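CD180 antigen (Mus musculus, PDB 3T6Q) may cooperate with MD-1 and TLR4 in the innate immune response of B-cells to bacterial lipopolysaccharide, and leads to NF-kappa-B activation. Local coordinates at residues 437-442 with 457-462; 407-412 with 431-436. All blocks are in the same frame, centred on the assembly; numbering follows the deposited sequence.

Interaction 1 of 2, residues 437-442 with 457-462; sequences LDISSE and QGNHFP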
# COMPACT_ATOMS: atom_id res chain seq x y z
N LEU A 437 -41.24 8.52 36.19
CA LEU A 437 -41.73 8.76 37.56
C LEU A 437 -42.78 9.85 37.51
O LEU A 437 -42.80 10.66 36.59
CB LEU A 437 -40.60 9.24 38.47
CG LEU A 437 -39.58 8.17 38.84
CD1 LEU A 437 -38.35 8.92 39.33
CD2 LEU A 437 -40.11 7.24 39.91
N ASP A 438 -43.63 9.88 38.53
CA ASP A 438 -44.61 10.95 38.67
C ASP A 438 -43.95 12.02 39.54
O ASP A 438 -43.74 11.85 40.75
CB ASP A 438 -45.88 10.43 39.33
CG ASP A 438 -46.88 11.53 39.67
OD1 ASP A 438 -47.88 11.20 40.33
OD2 ASP A 438 -46.70 12.71 39.31
N ILE A 439 -43.62 13.13 38.91
CA ILE A 439 -42.78 14.12 39.58
C ILE A 439 -43.63 15.05 40.43
O ILE A 439 -43.12 16.05 40.98
CB ILE A 439 -41.97 14.93 38.54
CG1 ILE A 439 -41.20 14.00 37.61
CG2 ILE A 439 -40.97 15.86 39.23
CD1 ILE A 439 -40.29 13.03 38.37
N SER A 440 -44.92 14.76 40.58
CA SER A 440 -45.74 15.62 41.44
C SER A 440 -45.72 15.16 42.91
O SER A 440 -46.11 15.95 43.80
CB SER A 440 -47.18 15.70 40.92
OG SER A 440 -47.83 14.46 41.16
N SER A 441 -45.29 13.91 43.17
CA SER A 441 -45.27 13.35 44.54
C SER A 441 -44.33 14.16 45.46
O SER A 441 -43.15 14.28 45.17
CB SER A 441 -44.81 11.91 44.52
OG SER A 441 -44.68 11.46 45.87
N GLU A 442 -44.86 14.70 46.57
CA GLU A 442 -44.10 15.65 47.41
C GLU A 442 -42.92 14.99 48.11
O GLU A 442 -41.92 15.66 48.39
CB GLU A 442 -45.00 16.27 48.50
CG GLU A 442 -46.19 17.03 47.99
CD GLU A 442 -47.02 17.56 49.15
OE1 GLU A 442 -46.50 18.43 49.89
OE2 GLU A 442 -48.17 17.10 49.32
N GLN A 457 -35.46 14.54 32.05
CA GLN A 457 -35.96 14.52 30.70
C GLN A 457 -36.89 13.32 30.51
O GLN A 457 -36.59 12.21 30.97
CB GLN A 457 -34.78 14.44 29.74
CG GLN A 457 -35.18 14.55 28.29
CD GLN A 457 -34.02 14.39 27.33
OE1 GLN A 457 -34.01 13.49 26.50
NE2 GLN A 457 -33.06 15.28 27.42
N GLY A 458 -38.01 13.52 29.79
CA GLY A 458 -38.93 12.39 29.53
C GLY A 458 -39.73 11.80 30.69
O GLY A 458 -40.21 10.66 30.61
N ASN A 459 -39.90 12.54 31.79
CA ASN A 459 -40.81 12.10 32.84
C ASN A 459 -42.14 12.88 32.68
O ASN A 459 -42.32 13.52 31.64
CB ASN A 459 -40.21 12.31 34.22
CG ASN A 459 -39.06 11.35 34.49
OD1 ASN A 459 -39.25 10.29 35.05
ND2 ASN A 459 -37.87 11.71 34.01
N HIS A 460 -43.02 12.85 33.69
CA HIS A 460 -44.37 13.46 33.54
C HIS A 460 -44.98 14.03 34.78
O HIS A 460 -44.65 13.63 35.92
CB HIS A 460 -45.35 12.46 32.93
CG HIS A 460 -45.76 11.37 33.89
ND1 HIS A 460 -46.92 11.41 34.60
CD2 HIS A 460 -45.12 10.17 34.24
CE1 HIS A 460 -47.01 10.31 35.37
NE2 HIS A 460 -45.92 9.55 35.15
N PHE A 461 -45.90 14.97 34.56
CA PHE A 461 -46.69 15.52 35.63
C PHE A 461 -48.16 15.26 35.28
O PHE A 461 -48.51 15.24 34.09
CB PHE A 461 -46.47 17.03 35.75
CG PHE A 461 -45.13 17.41 36.33
CD1 PHE A 461 -45.00 17.79 37.66
CD2 PHE A 461 -43.99 17.42 35.52
CE1 PHE A 461 -43.75 18.15 38.17
CE2 PHE A 461 -42.75 17.77 36.02
CZ PHE A 461 -42.63 18.14 37.35
N PRO A 462 -49.01 15.07 36.30
CA PRO A 462 -50.43 14.86 36.02
C PRO A 462 -50.97 16.01 35.14
O PRO A 462 -50.79 17.17 35.49
CB PRO A 462 -51.08 14.87 37.41
CG PRO A 462 -49.98 14.50 38.35
CD PRO A 462 -48.72 15.08 37.76
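Ile-439 comes in over one face of the Phe-461 ring, the main apolar meeting between residues 437-442 and 457-462, which belong to consecutive turns of a leucine-rich repeat solenoid, LRR 15 and LRR 16. The two side chains approach at a slant. Ile-439 CB sits 3.8 Å from the centroid of the Phe-461 ring and 25° off its normal, a CH-pi contact displaced toward the rim. CG2 of Ile-439, anti to its own backbone N, carries the contact on to Phe-461 CZ at 3.4 Å. On the same isoleucine, CG1 meets Asn-459 CB, those two side chains crossing at about a right angle.

Beside this apolar patch the backbones form a single bridge, Asp-438 with His-460. Its bond runs from Ile-439 N to His-460 O, 3.2 Å long and straight at the hydrogen, with the donor almost in line with the carbonyl. Two residues before Ile-439 a side chain does the accepting: Leu-437 N donates to Asn-459 OD1 at 2.9 Å, in the plane of the amide. The other end of that buried amide is also held, since Asn-459 ND2 donates to Leu-432 O and Leu-456 O, so both polar atoms of the group have partners and its rotation is fixed.

The His-460 ring has Asp-438 CA over one face, and its CD2 lies 3.3 Å from Leu-437 O. Farther along, Asp-438 crosses the ring of Pro-462 at about a right angle. Asp-438 OD2 closes an Asx turn by accepting from Ser-440 N at 3.0 Å. It accepts from Ser-440 OG as well, both donors reaching it from the same face of the carboxylate, while Pro-462 CD packs against this oxygen at 3.5 Å.

Interaction 2 of 2, residues 407-412 with 431-436; sequences LAFTRL and NLSHSL. With NAG (2-acetamido-2-deoxy-beta-D-glucopyranose), chain F.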
# COMPACT_ATOMS: atom_id res chain seq x y z
N LEU A 407 -29.81 6.43 36.63
CA LEU A 407 -30.90 5.49 36.41
C LEU A 407 -31.58 5.80 35.07
O LEU A 407 -32.74 5.42 34.84
CB LEU A 407 -31.89 5.63 37.59
CG LEU A 407 -31.37 4.96 38.88
CD1 LEU A 407 -32.15 5.44 40.11
CD2 LEU A 407 -31.45 3.43 38.80
N ALA A 408 -30.87 6.53 34.21
CA ALA A 408 -31.48 6.96 32.92
C ALA A 408 -31.99 5.73 32.14
O ALA A 408 -31.29 4.71 32.07
CB ALA A 408 -30.49 7.74 32.07
N PHE A 409 -33.19 5.86 31.56
CA PHE A 409 -33.82 4.86 30.69
C PHE A 409 -34.15 3.57 31.44
O PHE A 409 -34.38 2.53 30.85
CB PHE A 409 -32.95 4.58 29.43
CG PHE A 409 -32.78 5.81 28.59
CD1 PHE A 409 -33.80 6.21 27.71
CD2 PHE A 409 -31.66 6.62 28.74
CE1 PHE A 409 -33.68 7.39 26.98
CE2 PHE A 409 -31.54 7.79 27.99
CZ PHE A 409 -32.56 8.16 27.12
N THR A 410 -34.19 3.64 32.76
CA THR A 410 -34.59 2.49 33.52
C THR A 410 -35.89 2.89 34.21
O THR A 410 -35.88 3.82 35.04
CB THR A 410 -33.50 2.14 34.57
OG1 THR A 410 -32.33 1.65 33.88
CG2 THR A 410 -34.03 1.09 35.55
N ARG A 411 -36.98 2.17 33.92
CA ARG A 411 -38.29 2.45 34.53
C ARG A 411 -38.26 2.21 36.05
O ARG A 411 -37.78 1.16 36.51
CB ARG A 411 -39.38 1.60 33.84
CG ARG A 411 -40.74 1.57 34.55
CD ARG A 411 -41.90 1.40 33.55
NE ARG A 411 -41.46 0.71 32.34
CZ ARG A 411 -41.76 -0.55 32.03
NH1 ARG A 411 -41.28 -1.09 30.92
NH2 ARG A 411 -42.53 -1.26 32.83
N LEU A 412 -38.75 3.17 36.84
CA LEU A 412 -38.74 2.97 38.27
C LEU A 412 -40.19 2.89 38.78
O LEU A 412 -41.06 3.66 38.35
CB LEU A 412 -37.98 4.11 38.98
CG LEU A 412 -36.55 4.37 38.49
CD1 LEU A 412 -36.03 5.58 39.24
CD2 LEU A 412 -35.64 3.15 38.74
N ASN A 431 -29.60 11.11 37.66
CA ASN A 431 -30.11 11.13 36.30
C ASN A 431 -31.28 10.13 36.26
O ASN A 431 -31.08 8.92 36.41
CB ASN A 431 -29.02 10.79 35.25
CG ASN A 431 -29.50 10.98 33.81
OD1 ASN A 431 -30.69 11.05 33.56
ND2 ASN A 431 -28.59 11.04 32.87
N LEU A 432 -32.48 10.67 36.02
CA LEU A 432 -33.73 9.89 35.95
C LEU A 432 -34.42 10.06 34.60
O LEU A 432 -35.66 9.94 34.49
CB LEU A 432 -34.70 10.34 37.06
CG LEU A 432 -34.15 10.14 38.51
CD1 LEU A 432 -35.05 10.70 39.60
CD2 LEU A 432 -33.91 8.66 38.79
N SER A 433 -33.63 10.39 33.60
CA SER A 433 -34.13 10.59 32.24
C SER A 433 -34.96 9.36 31.84
O SER A 433 -34.49 8.23 31.96
CB SER A 433 -32.95 10.75 31.30
OG SER A 433 -33.40 10.96 29.99
N HIS A 434 -36.19 9.57 31.36
CA HIS A 434 -37.09 8.44 30.96
C HIS A 434 -37.35 7.35 31.97
O HIS A 434 -37.69 6.24 31.61
CB HIS A 434 -36.59 7.86 29.62
CG HIS A 434 -36.51 8.89 28.54
ND1 HIS A 434 -37.46 9.02 27.58
CD2 HIS A 434 -35.56 9.86 28.30
CE1 HIS A 434 -37.12 10.03 26.76
NE2 HIS A 434 -35.96 10.55 27.20
N SER A 435 -37.25 7.66 33.28
CA SER A 435 -37.53 6.66 34.32
C SER A 435 -39.06 6.55 34.52
O SER A 435 -39.56 5.65 35.19
CB SER A 435 -36.82 7.06 35.63
OG SER A 435 -35.40 6.89 35.51
N LEU A 436 -39.79 7.52 33.96
CA LEU A 436 -41.27 7.56 33.96
C LEU A 436 -41.84 7.67 35.36
O LEU A 436 -42.79 6.98 35.67
CB LEU A 436 -41.90 6.37 33.20
CG LEU A 436 -41.38 6.10 31.79
CD1 LEU A 436 -42.16 4.99 31.10
CD2 LEU A 436 -41.34 7.37 30.96
C1 NAG F . -27.18 11.00 33.12
C2 NAG F . -26.33 10.53 31.93
C3 NAG F . -24.84 10.67 32.32
C4 NAG F . -24.49 12.10 32.80
C5 NAG F . -25.48 12.56 33.88
C6 NAG F . -25.30 14.03 34.27
C7 NAG F . -27.10 8.73 30.41
C8 NAG F . -27.39 7.25 30.22
N2 NAG F . -26.66 9.12 31.61
O3 NAG F . -24.03 10.35 31.18
O4 NAG F . -23.22 12.09 33.47
O5 NAG F . -26.83 12.36 33.45
O6 NAG F . -25.39 14.85 33.12
O7 NAG F . -27.26 9.52 29.48
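Phe-409 lies alongside His-434 where residues 407-412 meet 431-436, the two burying 68 and 51 Å². The segments are equivalent loops of successive leucine-rich repeats, LRR 14 and LRR 15, each making a type II turn. Both side chains extend in the same direction, their planes only 12° apart but slid so that the rings barely overlap. Phe-409 CE1 stands over one face of the imidazole, toward its rim, 3.4 Å from His-434 CD2. Tyr-385 stacks on Phe-409 in turn, so the aromatic row reaches back into the preceding repeat.

Ser-435, which also buries 68 Å², works through its backbone and side chain together. With chi1 at -71°, OG lies anti to its carbonyl carbon, 3.1 Å from both Thr-410 O and Leu-407 O. Its CB packs on Leu-412 CG at 3.9 Å, and its carbonyl O takes the proton of Leu-412 N. Two further backbone bonds, Leu-407 N to Asn-431 O and Phe-409 N to Ser-433 O, tie the turns together. At the glycosylated end, Asn-431 OD1 accepts from Ser-433 N in an Asx turn, while ND2 carries the sugar, whose C8 touches Ala-408 CB at 3.6 Å.

Overall arrangement
Both interactions join neighbouring coils of one solenoid and share LRR 15: residues 431-436 pack on the coil before, and 437-442, directly continuing them, pack on the coil after. Interaction 2 is the more buried, with eight of its twelve touching residues buried and 504 Å² covered, and it combines several backbone bonds with an aromatic row and a glycan at its margin. Interaction 1 covers 378 Å² and is partly buried, relying on one backbone bridge, an asparagine amide and a CH-pi contact, with exposed His-460 and Pro-462. Their centres lie 11 Å apart, and Gln-457 O to His-434 N, 2.7 Å and probably a hydrogen bond, connects them.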